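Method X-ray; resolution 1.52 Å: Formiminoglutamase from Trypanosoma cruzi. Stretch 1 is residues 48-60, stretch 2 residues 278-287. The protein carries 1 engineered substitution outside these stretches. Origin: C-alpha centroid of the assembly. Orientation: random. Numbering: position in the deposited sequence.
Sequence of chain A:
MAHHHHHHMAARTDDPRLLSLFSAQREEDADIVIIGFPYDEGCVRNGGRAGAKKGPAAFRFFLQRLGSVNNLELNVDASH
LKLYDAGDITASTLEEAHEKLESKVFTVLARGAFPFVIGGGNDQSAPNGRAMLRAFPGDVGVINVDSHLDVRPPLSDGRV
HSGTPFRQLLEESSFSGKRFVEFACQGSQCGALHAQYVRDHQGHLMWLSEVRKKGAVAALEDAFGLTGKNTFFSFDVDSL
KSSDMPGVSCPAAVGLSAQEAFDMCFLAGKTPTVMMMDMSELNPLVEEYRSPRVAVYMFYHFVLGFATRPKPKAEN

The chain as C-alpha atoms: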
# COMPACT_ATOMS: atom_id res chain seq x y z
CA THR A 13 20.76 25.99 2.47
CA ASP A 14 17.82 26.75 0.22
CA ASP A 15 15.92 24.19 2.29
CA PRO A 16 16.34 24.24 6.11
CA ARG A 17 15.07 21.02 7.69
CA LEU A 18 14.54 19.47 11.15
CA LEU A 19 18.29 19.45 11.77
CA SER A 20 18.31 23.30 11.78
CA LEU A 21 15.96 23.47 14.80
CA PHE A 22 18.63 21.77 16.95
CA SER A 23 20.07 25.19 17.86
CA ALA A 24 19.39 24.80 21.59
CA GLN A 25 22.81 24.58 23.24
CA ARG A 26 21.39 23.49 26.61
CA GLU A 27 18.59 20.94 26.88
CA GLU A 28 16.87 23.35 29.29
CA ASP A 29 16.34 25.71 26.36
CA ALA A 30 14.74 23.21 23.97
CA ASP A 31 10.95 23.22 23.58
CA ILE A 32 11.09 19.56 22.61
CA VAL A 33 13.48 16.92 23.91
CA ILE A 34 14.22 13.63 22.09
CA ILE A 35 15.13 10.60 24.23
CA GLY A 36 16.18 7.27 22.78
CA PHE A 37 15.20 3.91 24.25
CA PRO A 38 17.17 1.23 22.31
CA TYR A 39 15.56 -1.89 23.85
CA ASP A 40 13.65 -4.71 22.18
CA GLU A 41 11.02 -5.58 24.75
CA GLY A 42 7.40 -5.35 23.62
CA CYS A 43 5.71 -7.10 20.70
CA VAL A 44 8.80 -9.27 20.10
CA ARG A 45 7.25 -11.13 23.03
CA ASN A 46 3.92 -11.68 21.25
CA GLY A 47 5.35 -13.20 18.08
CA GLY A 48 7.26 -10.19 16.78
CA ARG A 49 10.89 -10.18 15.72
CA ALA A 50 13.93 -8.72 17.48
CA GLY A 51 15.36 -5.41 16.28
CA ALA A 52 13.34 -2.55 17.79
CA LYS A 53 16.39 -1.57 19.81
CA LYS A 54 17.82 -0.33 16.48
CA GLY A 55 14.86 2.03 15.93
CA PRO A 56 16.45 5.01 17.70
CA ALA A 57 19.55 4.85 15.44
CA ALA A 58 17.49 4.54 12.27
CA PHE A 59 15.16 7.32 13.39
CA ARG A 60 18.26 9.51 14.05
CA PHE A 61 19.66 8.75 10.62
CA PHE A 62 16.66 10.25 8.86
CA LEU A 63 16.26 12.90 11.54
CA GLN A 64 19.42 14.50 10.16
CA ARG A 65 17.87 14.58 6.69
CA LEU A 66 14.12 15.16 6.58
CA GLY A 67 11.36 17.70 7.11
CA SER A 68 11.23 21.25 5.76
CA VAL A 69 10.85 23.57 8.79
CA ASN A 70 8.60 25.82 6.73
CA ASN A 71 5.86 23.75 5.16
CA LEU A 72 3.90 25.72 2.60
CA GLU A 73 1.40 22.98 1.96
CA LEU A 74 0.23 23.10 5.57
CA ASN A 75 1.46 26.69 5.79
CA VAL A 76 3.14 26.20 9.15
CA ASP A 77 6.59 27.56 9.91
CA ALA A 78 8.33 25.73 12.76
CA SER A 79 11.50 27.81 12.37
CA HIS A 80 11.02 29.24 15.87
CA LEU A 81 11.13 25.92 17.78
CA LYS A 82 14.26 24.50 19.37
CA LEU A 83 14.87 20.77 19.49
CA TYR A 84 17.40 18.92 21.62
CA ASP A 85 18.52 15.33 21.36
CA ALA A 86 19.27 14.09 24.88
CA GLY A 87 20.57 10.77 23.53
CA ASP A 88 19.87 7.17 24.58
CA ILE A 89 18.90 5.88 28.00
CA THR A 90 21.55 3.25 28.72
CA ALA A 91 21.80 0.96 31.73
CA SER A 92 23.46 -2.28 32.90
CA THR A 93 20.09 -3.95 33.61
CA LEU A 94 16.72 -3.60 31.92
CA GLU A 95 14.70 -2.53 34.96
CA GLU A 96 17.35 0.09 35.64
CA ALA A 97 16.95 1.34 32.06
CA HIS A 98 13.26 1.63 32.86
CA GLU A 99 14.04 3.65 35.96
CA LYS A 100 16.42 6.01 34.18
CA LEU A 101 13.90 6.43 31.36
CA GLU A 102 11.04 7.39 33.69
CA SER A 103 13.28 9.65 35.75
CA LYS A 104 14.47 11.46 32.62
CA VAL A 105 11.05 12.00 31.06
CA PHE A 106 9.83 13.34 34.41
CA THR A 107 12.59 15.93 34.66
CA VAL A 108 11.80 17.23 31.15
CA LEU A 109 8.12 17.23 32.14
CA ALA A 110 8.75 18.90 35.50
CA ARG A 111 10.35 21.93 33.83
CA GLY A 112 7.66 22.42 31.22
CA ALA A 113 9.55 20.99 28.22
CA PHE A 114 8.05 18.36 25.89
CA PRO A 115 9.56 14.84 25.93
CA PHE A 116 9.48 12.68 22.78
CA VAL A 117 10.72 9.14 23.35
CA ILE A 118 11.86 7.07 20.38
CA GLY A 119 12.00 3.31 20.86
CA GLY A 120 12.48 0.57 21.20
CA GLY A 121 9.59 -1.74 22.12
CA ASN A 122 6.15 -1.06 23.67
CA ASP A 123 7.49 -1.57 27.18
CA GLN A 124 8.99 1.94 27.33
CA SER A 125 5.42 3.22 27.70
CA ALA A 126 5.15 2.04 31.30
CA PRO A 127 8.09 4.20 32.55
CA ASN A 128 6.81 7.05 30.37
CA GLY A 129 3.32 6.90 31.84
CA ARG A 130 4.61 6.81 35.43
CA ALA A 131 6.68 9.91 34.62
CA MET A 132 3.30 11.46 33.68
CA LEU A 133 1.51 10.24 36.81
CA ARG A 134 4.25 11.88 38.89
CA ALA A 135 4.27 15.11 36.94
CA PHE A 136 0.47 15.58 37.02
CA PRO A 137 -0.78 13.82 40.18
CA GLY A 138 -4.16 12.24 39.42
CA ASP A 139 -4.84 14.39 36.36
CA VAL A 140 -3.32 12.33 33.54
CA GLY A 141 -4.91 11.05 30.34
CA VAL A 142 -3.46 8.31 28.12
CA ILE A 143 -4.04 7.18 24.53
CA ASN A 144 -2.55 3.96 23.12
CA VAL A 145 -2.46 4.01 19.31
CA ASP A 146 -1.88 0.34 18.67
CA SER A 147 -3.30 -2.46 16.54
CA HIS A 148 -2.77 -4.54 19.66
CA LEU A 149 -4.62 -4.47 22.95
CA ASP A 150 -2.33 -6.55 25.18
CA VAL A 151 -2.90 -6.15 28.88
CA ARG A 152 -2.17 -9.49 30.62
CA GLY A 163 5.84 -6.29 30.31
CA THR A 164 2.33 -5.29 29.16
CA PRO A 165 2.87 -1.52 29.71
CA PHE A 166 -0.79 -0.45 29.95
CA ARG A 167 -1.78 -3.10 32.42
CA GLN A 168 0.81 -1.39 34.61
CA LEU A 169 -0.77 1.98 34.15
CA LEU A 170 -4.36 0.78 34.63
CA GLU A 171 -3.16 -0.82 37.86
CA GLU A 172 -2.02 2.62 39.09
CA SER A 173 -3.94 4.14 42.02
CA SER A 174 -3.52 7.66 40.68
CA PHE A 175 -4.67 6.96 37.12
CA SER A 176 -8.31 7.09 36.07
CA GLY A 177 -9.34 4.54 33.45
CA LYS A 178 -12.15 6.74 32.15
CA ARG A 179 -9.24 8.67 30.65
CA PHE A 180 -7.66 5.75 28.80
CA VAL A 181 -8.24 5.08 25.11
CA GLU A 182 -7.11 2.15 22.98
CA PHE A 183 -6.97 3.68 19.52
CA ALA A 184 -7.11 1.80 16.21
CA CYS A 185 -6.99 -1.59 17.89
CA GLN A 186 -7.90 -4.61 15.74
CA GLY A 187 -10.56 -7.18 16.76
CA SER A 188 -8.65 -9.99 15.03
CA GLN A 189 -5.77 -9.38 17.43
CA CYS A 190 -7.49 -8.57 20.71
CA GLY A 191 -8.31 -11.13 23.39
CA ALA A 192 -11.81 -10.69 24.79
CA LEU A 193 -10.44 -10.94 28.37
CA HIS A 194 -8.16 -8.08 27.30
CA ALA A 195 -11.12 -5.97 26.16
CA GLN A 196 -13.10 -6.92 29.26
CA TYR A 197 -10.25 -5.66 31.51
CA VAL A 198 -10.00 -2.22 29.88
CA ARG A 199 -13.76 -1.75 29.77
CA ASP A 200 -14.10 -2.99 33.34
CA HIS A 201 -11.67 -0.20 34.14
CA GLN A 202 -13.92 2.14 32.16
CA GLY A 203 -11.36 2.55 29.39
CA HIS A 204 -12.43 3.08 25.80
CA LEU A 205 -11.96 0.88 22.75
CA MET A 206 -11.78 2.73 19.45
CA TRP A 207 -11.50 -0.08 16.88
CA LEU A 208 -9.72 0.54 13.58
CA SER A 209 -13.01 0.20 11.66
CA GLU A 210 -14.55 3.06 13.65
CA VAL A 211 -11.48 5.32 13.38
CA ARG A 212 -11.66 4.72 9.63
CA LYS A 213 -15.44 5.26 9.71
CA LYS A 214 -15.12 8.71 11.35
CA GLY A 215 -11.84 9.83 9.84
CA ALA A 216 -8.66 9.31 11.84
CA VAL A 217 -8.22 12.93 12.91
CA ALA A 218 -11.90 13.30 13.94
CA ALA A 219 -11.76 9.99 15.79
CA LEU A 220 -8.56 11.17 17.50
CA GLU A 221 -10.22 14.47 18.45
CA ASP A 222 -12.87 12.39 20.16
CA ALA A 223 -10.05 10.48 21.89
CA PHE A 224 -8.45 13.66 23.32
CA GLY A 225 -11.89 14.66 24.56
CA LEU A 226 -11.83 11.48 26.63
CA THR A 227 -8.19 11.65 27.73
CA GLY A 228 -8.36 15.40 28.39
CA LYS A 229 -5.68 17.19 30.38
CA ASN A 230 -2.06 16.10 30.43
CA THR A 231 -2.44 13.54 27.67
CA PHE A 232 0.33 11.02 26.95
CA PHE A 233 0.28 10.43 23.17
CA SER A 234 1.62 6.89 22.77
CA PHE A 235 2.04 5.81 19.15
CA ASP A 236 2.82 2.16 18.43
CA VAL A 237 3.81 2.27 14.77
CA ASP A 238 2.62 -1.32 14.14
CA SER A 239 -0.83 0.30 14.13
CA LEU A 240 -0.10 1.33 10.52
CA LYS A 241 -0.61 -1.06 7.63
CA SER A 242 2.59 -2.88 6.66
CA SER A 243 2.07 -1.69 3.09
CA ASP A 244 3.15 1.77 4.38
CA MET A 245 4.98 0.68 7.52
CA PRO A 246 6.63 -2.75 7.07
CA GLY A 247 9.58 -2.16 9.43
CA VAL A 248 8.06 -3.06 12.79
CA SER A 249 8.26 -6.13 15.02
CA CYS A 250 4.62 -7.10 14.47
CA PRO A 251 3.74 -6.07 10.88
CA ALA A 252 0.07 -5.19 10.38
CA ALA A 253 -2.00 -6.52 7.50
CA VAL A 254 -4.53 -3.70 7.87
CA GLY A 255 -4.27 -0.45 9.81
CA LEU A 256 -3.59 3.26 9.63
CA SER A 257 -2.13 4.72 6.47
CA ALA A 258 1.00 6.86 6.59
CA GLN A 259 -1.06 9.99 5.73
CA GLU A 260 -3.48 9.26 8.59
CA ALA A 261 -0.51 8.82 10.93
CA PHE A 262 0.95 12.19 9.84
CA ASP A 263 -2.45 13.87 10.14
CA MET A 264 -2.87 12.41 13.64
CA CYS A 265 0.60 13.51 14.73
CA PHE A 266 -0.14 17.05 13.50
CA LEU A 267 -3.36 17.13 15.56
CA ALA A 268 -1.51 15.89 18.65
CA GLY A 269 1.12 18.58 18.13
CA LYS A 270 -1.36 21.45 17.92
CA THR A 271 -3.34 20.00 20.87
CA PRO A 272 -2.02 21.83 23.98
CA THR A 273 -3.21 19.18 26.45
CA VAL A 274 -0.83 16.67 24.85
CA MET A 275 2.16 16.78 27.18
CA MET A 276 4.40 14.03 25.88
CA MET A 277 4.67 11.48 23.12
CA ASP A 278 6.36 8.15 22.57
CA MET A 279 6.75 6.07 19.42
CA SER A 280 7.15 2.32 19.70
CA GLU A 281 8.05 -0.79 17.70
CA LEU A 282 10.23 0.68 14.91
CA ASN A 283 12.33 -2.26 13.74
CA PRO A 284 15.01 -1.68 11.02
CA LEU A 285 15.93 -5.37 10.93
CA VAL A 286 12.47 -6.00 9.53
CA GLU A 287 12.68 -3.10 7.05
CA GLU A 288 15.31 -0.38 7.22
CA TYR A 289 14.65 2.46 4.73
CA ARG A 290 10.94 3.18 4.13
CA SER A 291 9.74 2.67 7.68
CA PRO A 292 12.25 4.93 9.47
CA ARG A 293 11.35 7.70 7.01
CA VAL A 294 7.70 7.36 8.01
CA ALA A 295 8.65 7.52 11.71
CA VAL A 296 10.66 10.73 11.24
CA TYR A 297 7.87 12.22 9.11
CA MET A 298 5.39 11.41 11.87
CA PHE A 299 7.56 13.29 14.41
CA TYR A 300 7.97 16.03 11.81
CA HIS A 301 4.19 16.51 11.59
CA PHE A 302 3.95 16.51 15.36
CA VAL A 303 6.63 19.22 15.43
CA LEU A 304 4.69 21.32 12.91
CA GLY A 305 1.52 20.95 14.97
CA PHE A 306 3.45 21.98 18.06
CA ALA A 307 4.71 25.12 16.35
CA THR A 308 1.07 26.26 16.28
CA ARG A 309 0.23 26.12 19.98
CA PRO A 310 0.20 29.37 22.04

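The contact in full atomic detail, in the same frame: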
# COMPACT_ATOMS: atom_id res chain seq x y z
N GLY A 48 6.40 -11.09 17.53
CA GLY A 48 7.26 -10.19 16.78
C GLY A 48 8.73 -10.57 16.75
O GLY A 48 9.18 -11.46 17.49
N ARG A 49 9.48 -9.89 15.89
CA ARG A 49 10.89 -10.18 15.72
C ARG A 49 11.72 -9.19 16.50
O ARG A 49 11.26 -8.07 16.77
CB ARG A 49 11.27 -10.10 14.24
CG ARG A 49 10.52 -11.08 13.33
CD ARG A 49 11.10 -11.02 11.94
NE ARG A 49 12.52 -10.68 12.01
CZ ARG A 49 13.23 -10.20 11.00
NH1 ARG A 49 12.67 -9.99 9.81
NH2 ARG A 49 14.52 -9.92 11.18
N ALA A 50 12.93 -9.60 16.87
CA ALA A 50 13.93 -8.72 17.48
C ALA A 50 14.36 -7.61 16.53
O ALA A 50 14.28 -7.75 15.32
CB ALA A 50 15.16 -9.54 17.91
N GLY A 51 14.84 -6.49 17.09
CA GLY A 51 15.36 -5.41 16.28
C GLY A 51 14.91 -3.99 16.61
O GLY A 51 15.49 -3.03 16.11
N ALA A 52 13.87 -3.86 17.44
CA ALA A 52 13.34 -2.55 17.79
C ALA A 52 14.36 -1.68 18.53
O ALA A 52 14.26 -0.45 18.54
CB ALA A 52 12.06 -2.69 18.62
N LYS A 53 15.34 -2.32 19.14
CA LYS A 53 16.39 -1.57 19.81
C LYS A 53 17.22 -0.75 18.82
O LYS A 53 17.96 0.15 19.21
CB LYS A 53 17.30 -2.52 20.60
CG LYS A 53 18.27 -3.26 19.71
CD LYS A 53 18.79 -4.51 20.38
CE LYS A 53 19.58 -5.32 19.37
NZ LYS A 53 18.90 -5.37 18.04
N LYS A 54 17.11 -1.07 17.53
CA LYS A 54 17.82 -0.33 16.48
C LYS A 54 17.00 0.85 15.92
O LYS A 54 17.53 1.67 15.17
CB LYS A 54 18.24 -1.28 15.36
CG LYS A 54 19.20 -2.38 15.83
CD LYS A 54 20.57 -2.25 15.17
CE LYS A 54 21.59 -3.21 15.79
NZ LYS A 54 21.29 -4.66 15.60
N GLY A 55 15.74 0.94 16.32
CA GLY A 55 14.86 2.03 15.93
C GLY A 55 15.41 3.43 16.19
O GLY A 55 15.38 4.29 15.31
N PRO A 56 15.90 3.68 17.42
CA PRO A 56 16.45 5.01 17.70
C PRO A 56 17.59 5.45 16.77
O PRO A 56 17.66 6.63 16.44
CB PRO A 56 16.94 4.88 19.15
CG PRO A 56 16.04 3.83 19.74
CD PRO A 56 15.83 2.84 18.63
N ALA A 57 18.46 4.53 16.36
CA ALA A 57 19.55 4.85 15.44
C ALA A 57 19.02 5.18 14.05
O ALA A 57 19.44 6.15 13.42
CB ALA A 57 20.53 3.69 15.37
N ALA A 58 18.09 4.37 13.58
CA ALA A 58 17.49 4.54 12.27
C ALA A 58 16.65 5.82 12.21
O ALA A 58 16.68 6.56 11.23
CB ALA A 58 16.64 3.34 11.93
N PHE A 59 15.88 6.07 13.26
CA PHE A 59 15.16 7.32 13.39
C PHE A 59 16.14 8.50 13.29
O PHE A 59 15.88 9.45 12.55
CB PHE A 59 14.42 7.37 14.72
CG PHE A 59 13.59 8.60 14.90
CD1 PHE A 59 14.15 9.77 15.38
CD2 PHE A 59 12.24 8.59 14.60
CE1 PHE A 59 13.38 10.89 15.55
CE2 PHE A 59 11.48 9.71 14.76
CZ PHE A 59 12.04 10.86 15.24
N ARG A 60 17.25 8.43 14.02
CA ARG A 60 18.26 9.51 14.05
C ARG A 60 18.89 9.74 12.69
O ARG A 60 19.20 10.87 12.33
CB ARG A 60 19.36 9.24 15.07
CG ARG A 60 18.94 9.58 16.49
CD ARG A 60 20.08 9.52 17.48
NE ARG A 60 19.60 9.93 18.79
CZ ARG A 60 19.23 9.08 19.75
NH1 ARG A 60 19.35 7.78 19.55
NH2 ARG A 60 18.78 9.54 20.90
N ASP A 278 5.36 9.17 22.87
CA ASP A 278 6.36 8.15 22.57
C ASP A 278 5.96 7.40 21.30
O ASP A 278 4.82 7.49 20.86
CB ASP A 278 6.69 7.25 23.77
CG ASP A 278 5.68 6.11 23.99
OD1 ASP A 278 4.67 6.01 23.27
OD2 ASP A 278 5.91 5.30 24.92
N MET A 279 6.93 6.72 20.70
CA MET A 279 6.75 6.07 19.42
C MET A 279 7.43 4.73 19.53
O MET A 279 8.64 4.69 19.77
CB MET A 279 7.39 6.89 18.30
CG MET A 279 7.13 6.38 16.90
SD MET A 279 7.87 7.45 15.63
CE MET A 279 6.98 8.99 15.94
N SER A 280 6.67 3.66 19.38
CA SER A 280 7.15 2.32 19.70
C SER A 280 7.17 1.39 18.51
O SER A 280 6.40 1.57 17.58
CB SER A 280 6.27 1.68 20.78
OG SER A 280 6.57 2.21 22.06
N GLU A 281 8.06 0.39 18.57
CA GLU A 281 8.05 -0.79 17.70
C GLU A 281 8.75 -0.63 16.33
O GLU A 281 8.70 -1.54 15.50
CB GLU A 281 6.62 -1.35 17.56
CG GLU A 281 6.03 -1.88 18.88
CD GLU A 281 6.79 -3.09 19.40
OE1 GLU A 281 7.37 -3.82 18.56
OE2 GLU A 281 6.81 -3.32 20.63
N LEU A 282 9.43 0.49 16.12
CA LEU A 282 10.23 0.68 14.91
C LEU A 282 11.37 -0.33 14.90
O LEU A 282 12.17 -0.40 15.83
CB LEU A 282 10.79 2.11 14.80
CG LEU A 282 11.51 2.42 13.49
CD1 LEU A 282 10.53 2.34 12.35
CD2 LEU A 282 12.17 3.79 13.51
N ASN A 283 11.45 -1.11 13.81
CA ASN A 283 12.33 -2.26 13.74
C ASN A 283 13.05 -2.38 12.38
O ASN A 283 12.52 -2.97 11.42
CB ASN A 283 11.52 -3.52 14.05
CG ASN A 283 12.37 -4.73 14.21
OD1 ASN A 283 13.46 -4.82 13.62
ND2 ASN A 283 11.89 -5.69 14.99
N PRO A 284 14.27 -1.80 12.29
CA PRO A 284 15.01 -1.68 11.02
C PRO A 284 15.55 -3.00 10.51
O PRO A 284 15.94 -3.08 9.35
CB PRO A 284 16.16 -0.73 11.37
CG PRO A 284 15.69 -0.00 12.60
CD PRO A 284 14.88 -1.01 13.36
N LEU A 285 15.57 -4.02 11.37
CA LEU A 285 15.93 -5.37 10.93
C LEU A 285 14.81 -5.96 10.09
O LEU A 285 15.06 -6.80 9.23
CB LEU A 285 16.20 -6.30 12.11
CG LEU A 285 17.07 -5.77 13.24
CD1 LEU A 285 17.59 -6.92 14.09
CD2 LEU A 285 18.21 -4.94 12.66
N VAL A 286 13.58 -5.54 10.36
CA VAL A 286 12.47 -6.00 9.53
C VAL A 286 12.41 -5.25 8.19
O VAL A 286 12.27 -5.87 7.14
CB VAL A 286 11.11 -5.94 10.24
CG1 VAL A 286 10.00 -6.30 9.27
CG2 VAL A 286 11.11 -6.87 11.43
N GLU A 287 12.51 -3.92 8.24
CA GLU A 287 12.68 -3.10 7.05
C GLU A 287 13.38 -1.82 7.47
O GLU A 287 13.02 -1.23 8.49
CB GLU A 287 11.34 -2.82 6.37
CG GLU A 287 11.46 -2.25 4.97
CD GLU A 287 11.68 -0.75 4.95
OE1 GLU A 287 11.16 -0.07 5.85
OE2 GLU A 287 12.36 -0.25 4.03

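Read along the first stretch, the contact begins with a long side chain, followed by close backbone approaches. Arg49 points its CA-to-CB bond toward the second stretch and lays one face of its guanidinium over Val286, with NH1 3.8 Å from Val286 CG2, so the methyl packs against the flat cation. A hydrogen bond across the contact follows: Asn283 ND2 donates to Ala50 O at 3.2 Å, with a favorable angle of 155°. The same amide faces both ways, since Asn283 OD1 accepts weak hydrogen bonds from Leu285 N (3.2 Å) and Val286 N (3.3 Å), tying its own turn together while ND2 reaches across.

Gly51 leaves no room for a side chain. Its phi of 133° would already jam a CB against the preceding carbonyl, and an ideal CB would also lie 2.1 Å from Asn283 OD1 and 2.6 Å from Leu285 CG. Without one, Gly51 CA sits 3.5 Å from Leu285 CD1. Ala52, opening the 3-10 segment, makes a CA-H...O contact, its CA 3.1 Å from Leu282 O with 150° at the hydrogen; the backbones are close here, Ala52 CA and Asn283 CA being 4.2 Å apart.

Lys54 contributes the base of its side chain, CB lying 3.9 Å from Pro284 CD, while its CG comes within 4.2 Å of Leu285 CD2. At Gly55 the backbone angles are ordinary helical ones, and it is the neighbour that leaves no room: its CA is 3.6 Å from Leu282 O, and an ideal CB would fall 2.8 Å from that oxygen.

One helical turn on, Ala58 CB meets Pro284 CG at 3.5 Å, a small methyl against a rigid ring. Phe59 closes the contact more loosely, with CB 4.4 Å from Leu282 CD2 and CE2 4.3 Å from Met279 SD, the sulfur approaching the ring obliquely.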